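Local coordinates for protein putative hydrolase (Acinetobacter sp. NBRC 100985, PDB 4XUK) that hydrolyses organophosphates such as phosphotriesters, and perhaps lactones, at a two-zinc site of the metallo-beta-lactamase superfamily, at residues S222-P230 with D278-P286. The protein carries 2 engineered substitutions. Residues are numbered along the deposited sequence; the frame is centred on the assembly and turned at random.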
loop_
_atom_site.group_PDB
_atom_site.type_symbol
_atom_site.label_atom_id
_atom_site.label_comp_id
_atom_site.label_asym_id
_atom_site.label_seq_id
_atom_site.Cartn_x
_atom_site.Cartn_y
_atom_site.Cartn_z
ATOM N N SER A 222 -0.820 -7.400 -13.294
ATOM C CA SER A 222 -1.433 -7.896 -12.066
ATOM C C SER A 222 -0.348 -8.257 -11.070
ATOM O O SER A 222 0.738 -8.672 -11.480
ATOM C CB SER A 222 -2.288 -9.135 -12.392
ATOM O OG SER A 222 -1.501 -10.171 -12.974
ATOM N N HIS A 223 -0.617 -8.092 -9.773
ATOM C CA HIS A 223 0.332 -8.540 -8.759
ATOM C C HIS A 223 -0.021 -9.942 -8.293
ATOM O O HIS A 223 0.611 -10.476 -7.378
ATOM C CB HIS A 223 0.352 -7.582 -7.549
ATOM C CG HIS A 223 -0.953 -7.506 -6.820
ATOM N ND1 HIS A 223 -2.125 -7.130 -7.439
ATOM C CD2 HIS A 223 -1.274 -7.766 -5.529
ATOM C CE1 HIS A 223 -3.114 -7.163 -6.564
ATOM N NE2 HIS A 223 -2.625 -7.549 -5.397
ATOM N N THR A 224 -1.026 -10.534 -8.940
ATOM C CA THR A 224 -1.610 -11.791 -8.495
ATOM C C THR A 224 -1.297 -12.924 -9.474
ATOM O O THR A 224 -0.314 -13.641 -9.296
ATOM C CB THR A 224 -3.147 -11.662 -8.303
ATOM O OG1 THR A 224 -3.760 -11.242 -9.528
ATOM C CG2 THR A 224 -3.455 -10.619 -7.235
ATOM N N VAL A 225 -2.131 -13.070 -10.501
ATOM C CA VAL A 225 -1.992 -14.163 -11.470
ATOM C C VAL A 225 -0.596 -14.210 -12.086
ATOM O O VAL A 225 0.038 -15.272 -12.129
ATOM C CB VAL A 225 -3.033 -14.045 -12.608
ATOM C CG1 VAL A 225 -2.815 -15.127 -13.652
ATOM C CG2 VAL A 225 -4.454 -14.147 -12.052
ATOM N N GLN A 226 -0.104 -13.060 -12.552
ATOM C CA GLN A 226 1.151 -13.048 -13.301
ATOM C C GLN A 226 2.407 -13.020 -12.431
ATOM O O GLN A 226 3.528 -12.981 -12.946
ATOM C CB GLN A 226 1.151 -11.903 -14.312
ATOM C CG GLN A 226 0.067 -12.036 -15.365
ATOM C CD GLN A 226 -0.109 -10.756 -16.145
ATOM O OE1 GLN A 226 -0.389 -9.709 -15.570
ATOM N NE2 GLN A 226 0.087 -10.826 -17.452
ATOM N N PHE A 227 2.235 -13.044 -11.114
ATOM C CA PHE A 227 3.382 -13.275 -10.243
ATOM C C PHE A 227 3.464 -14.746 -9.818
ATOM O O PHE A 227 4.531 -15.354 -9.914
ATOM C CB PHE A 227 3.390 -12.318 -9.039
ATOM C CG PHE A 227 4.035 -10.980 -9.340
ATOM C CD1 PHE A 227 3.372 -10.032 -10.113
ATOM C CD2 PHE A 227 5.311 -10.684 -8.871
ATOM C CE1 PHE A 227 3.962 -8.806 -10.403
ATOM C CE2 PHE A 227 5.912 -9.450 -9.159
ATOM C CZ PHE A 227 5.229 -8.515 -9.925
ATOM N N ASP A 228 2.353 -15.321 -9.362
ATOM C CA ASP A 228 2.325 -16.751 -9.044
ATOM C C ASP A 228 2.534 -17.592 -10.304
ATOM O O ASP A 228 3.176 -18.641 -10.255
ATOM C CB ASP A 228 0.987 -17.133 -8.388
ATOM C CG ASP A 228 0.831 -16.572 -6.986
ATOM O OD1 ASP A 228 1.517 -15.583 -6.646
ATOM O OD2 ASP A 228 0.001 -17.115 -6.218
ATOM N N ARG A 229 1.993 -17.130 -11.430
ATOM C CA ARG A 229 2.149 -17.830 -12.697
ATOM C C ARG A 229 2.646 -16.875 -13.784
ATOM O O ARG A 229 1.882 -16.485 -14.668
ATOM C CB ARG A 229 0.814 -18.442 -13.113
ATOM C CG ARG A 229 0.945 -19.534 -14.156
ATOM C CD ARG A 229 1.217 -20.878 -13.490
ATOM N NE ARG A 229 0.063 -21.293 -12.708
ATOM C CZ ARG A 229 -0.792 -22.242 -13.079
ATOM N NH1 ARG A 229 -0.610 -22.907 -14.218
ATOM N NH2 ARG A 229 -1.822 -22.536 -12.299
ATOM N N PRO A 230 3.942 -16.512 -13.740
ATOM C CA PRO A 230 4.462 -15.464 -14.627
ATOM C C PRO A 230 4.364 -15.800 -16.120
ATOM O O PRO A 230 4.461 -14.892 -16.940
ATOM C CB PRO A 230 5.935 -15.344 -14.208
ATOM C CG PRO A 230 6.271 -16.637 -13.566
ATOM C CD PRO A 230 5.000 -17.081 -12.882
ATOM N N ASP A 278 12.219 -19.622 -5.902
ATOM C CA ASP A 278 12.637 -20.741 -6.744
ATOM C C ASP A 278 12.866 -20.406 -8.219
ATOM O O ASP A 278 13.279 -21.273 -8.988
ATOM C CB ASP A 278 11.601 -21.863 -6.650
ATOM C CG ASP A 278 10.193 -21.373 -6.945
ATOM O OD1 ASP A 278 10.043 -20.215 -7.407
ATOM O OD2 ASP A 278 9.231 -22.140 -6.721
ATOM N N GLY A 279 12.571 -19.175 -8.630
ATOM C CA GLY A 279 12.717 -18.810 -10.031
ATOM C C GLY A 279 11.562 -19.291 -10.898
ATOM O O GLY A 279 11.571 -19.125 -12.121
ATOM N N LYS A 280 10.576 -19.849 -10.264
ATOM C CA LYS A 280 9.420 -20.323 -10.909
ATOM C C LYS A 280 8.220 -19.421 -10.681
ATOM O O LYS A 280 7.484 -19.153 -11.573
ATOM C CB LYS A 280 9.130 -21.699 -10.390
ATOM C CG LYS A 280 10.153 -22.682 -10.852
ATOM C CD LYS A 280 10.767 -23.406 -9.699
ATOM C CE LYS A 280 9.980 -24.649 -9.344
ATOM N NZ LYS A 280 10.868 -25.788 -8.982
ATOM N N SER A 281 8.056 -18.983 -9.451
ATOM C CA SER A 281 7.011 -18.041 -9.101
ATOM C C SER A 281 7.648 -16.816 -8.472
ATOM O O SER A 281 8.750 -16.892 -7.928
ATOM C CB SER A 281 6.021 -18.671 -8.134
ATOM O OG SER A 281 6.580 -18.801 -6.843
ATOM N N TYR A 282 6.964 -15.686 -8.566
ATOM C CA TYR A 282 7.485 -14.437 -8.025
ATOM C C TYR A 282 6.458 -13.864 -7.075
ATOM O O TYR A 282 5.291 -14.244 -7.136
ATOM C CB TYR A 282 7.789 -13.458 -9.160
ATOM C CG TYR A 282 8.869 -13.977 -10.073
ATOM C CD1 TYR A 282 10.202 -13.692 -9.824
ATOM C CD2 TYR A 282 8.561 -14.779 -11.162
ATOM C CE1 TYR A 282 11.199 -14.181 -10.640
ATOM C CE2 TYR A 282 9.556 -15.272 -11.988
ATOM C CZ TYR A 282 10.871 -14.966 -11.715
ATOM O OH TYR A 282 11.872 -15.443 -12.522
ATOM N N GLN A 283 6.893 -12.969 -6.189
ATOM C CA GLN A 283 5.981 -12.317 -5.250
ATOM C C GLN A 283 6.245 -10.809 -5.253
ATOM O O GLN A 283 7.401 -10.376 -5.189
ATOM C CB GLN A 283 6.141 -12.896 -3.835
ATOM C CG GLN A 283 5.225 -12.247 -2.780
ATOM C CD GLN A 283 5.407 -12.835 -1.378
ATOM O OE1 GLN A 283 5.889 -13.955 -1.220
ATOM N NE2 GLN A 283 5.023 -12.068 -0.353
ATOM N N TRP A 284 5.179 -10.020 -5.369
ATOM C CA TRP A 284 5.289 -8.572 -5.403
ATOM C C TRP A 284 5.331 -8.072 -3.972
ATOM O O TRP A 284 4.399 -8.325 -3.201
ATOM C CB TRP A 284 4.064 -7.987 -6.112
ATOM C CG TRP A 284 3.936 -6.494 -6.049
ATOM C CD1 TRP A 284 2.944 -5.771 -5.436
ATOM C CD2 TRP A 284 4.824 -5.537 -6.635
ATOM N NE1 TRP A 284 3.170 -4.417 -5.607
ATOM C CE2 TRP A 284 4.319 -4.252 -6.340
ATOM C CE3 TRP A 284 5.997 -5.643 -7.378
ATOM C CZ2 TRP A 284 4.954 -3.080 -6.768
ATOM C CZ3 TRP A 284 6.627 -4.483 -7.797
ATOM C CH2 TRP A 284 6.101 -3.220 -7.496
ATOM N N ILE A 285 6.409 -7.370 -3.624
ATOM C CA ILE A 285 6.543 -6.767 -2.304
ATOM C C ILE A 285 6.363 -5.253 -2.440
ATOM O O ILE A 285 7.264 -4.566 -2.917
ATOM C CB ILE A 285 7.950 -7.015 -1.717
ATOM C CG1 ILE A 285 8.423 -8.459 -1.964
ATOM C CG2 ILE A 285 7.964 -6.676 -0.245
ATOM C CD1 ILE A 285 7.500 -9.505 -1.351
ATOM N N PRO A 286 5.206 -4.720 -2.022
ATOM C CA PRO A 286 5.041 -3.262 -2.122
ATOM C C PRO A 286 5.962 -2.523 -1.146
ATOM O O PRO A 286 6.356 -3.073 -0.110
ATOM C CB PRO A 286 3.561 -3.044 -1.761
ATOM C CG PRO A 286 3.157 -4.267 -0.994
ATOM C CD PRO A 286 3.988 -5.400 -1.542
HETATM O O HOH W 1 2.529 -11.134 -5.514
HETATM O O HOH W 2 4.010 -15.960 -5.059
#
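The ring of Phe-227 takes CB of Trp-284 over one face, 4.0 Å from the ring centroid. The five-membered ring of the indole makes an offset edge-to-face stack, its edge toward the phenyl face and the planes at 61°. Trp-284 has CG anti to its backbone N (chi1 171°), which also lets CD1 lie 3.8 Å from CB of His-223. Beside the stack, the backbone O of Phe-227 takes a nearly straight bond from N of Tyr-282 (2.8 Å, 169°), the donor standing above the carbonyl plane. The side chain of Tyr-282 packs on Ala-252 and Ala-255 of helix 240-257, and CG of Pro-230 meets its ring edge at CD2 (3.8 Å). Phe-251 of that helix also meets the ring of Phe-227. The looser side is bridged by water: one joins O of His-223 to N of Trp-284, another OD1 of Asp-228 to O of Tyr-282. OD1 is also hydrogen-bonded to OH of Tyr-46, and OD2 salt-bridges NZ of Lys-45. At the exposed end, OD1 of Asp-278 accepts from N of Lys-280, an Asx turn, and from N of Ser-281. The arrangement joins a short helix following zinc ligand Asp-218 to the sheet's outermost strand within this chain, in the alpha-beta/beta-alpha fold of metallo-beta-lactamases.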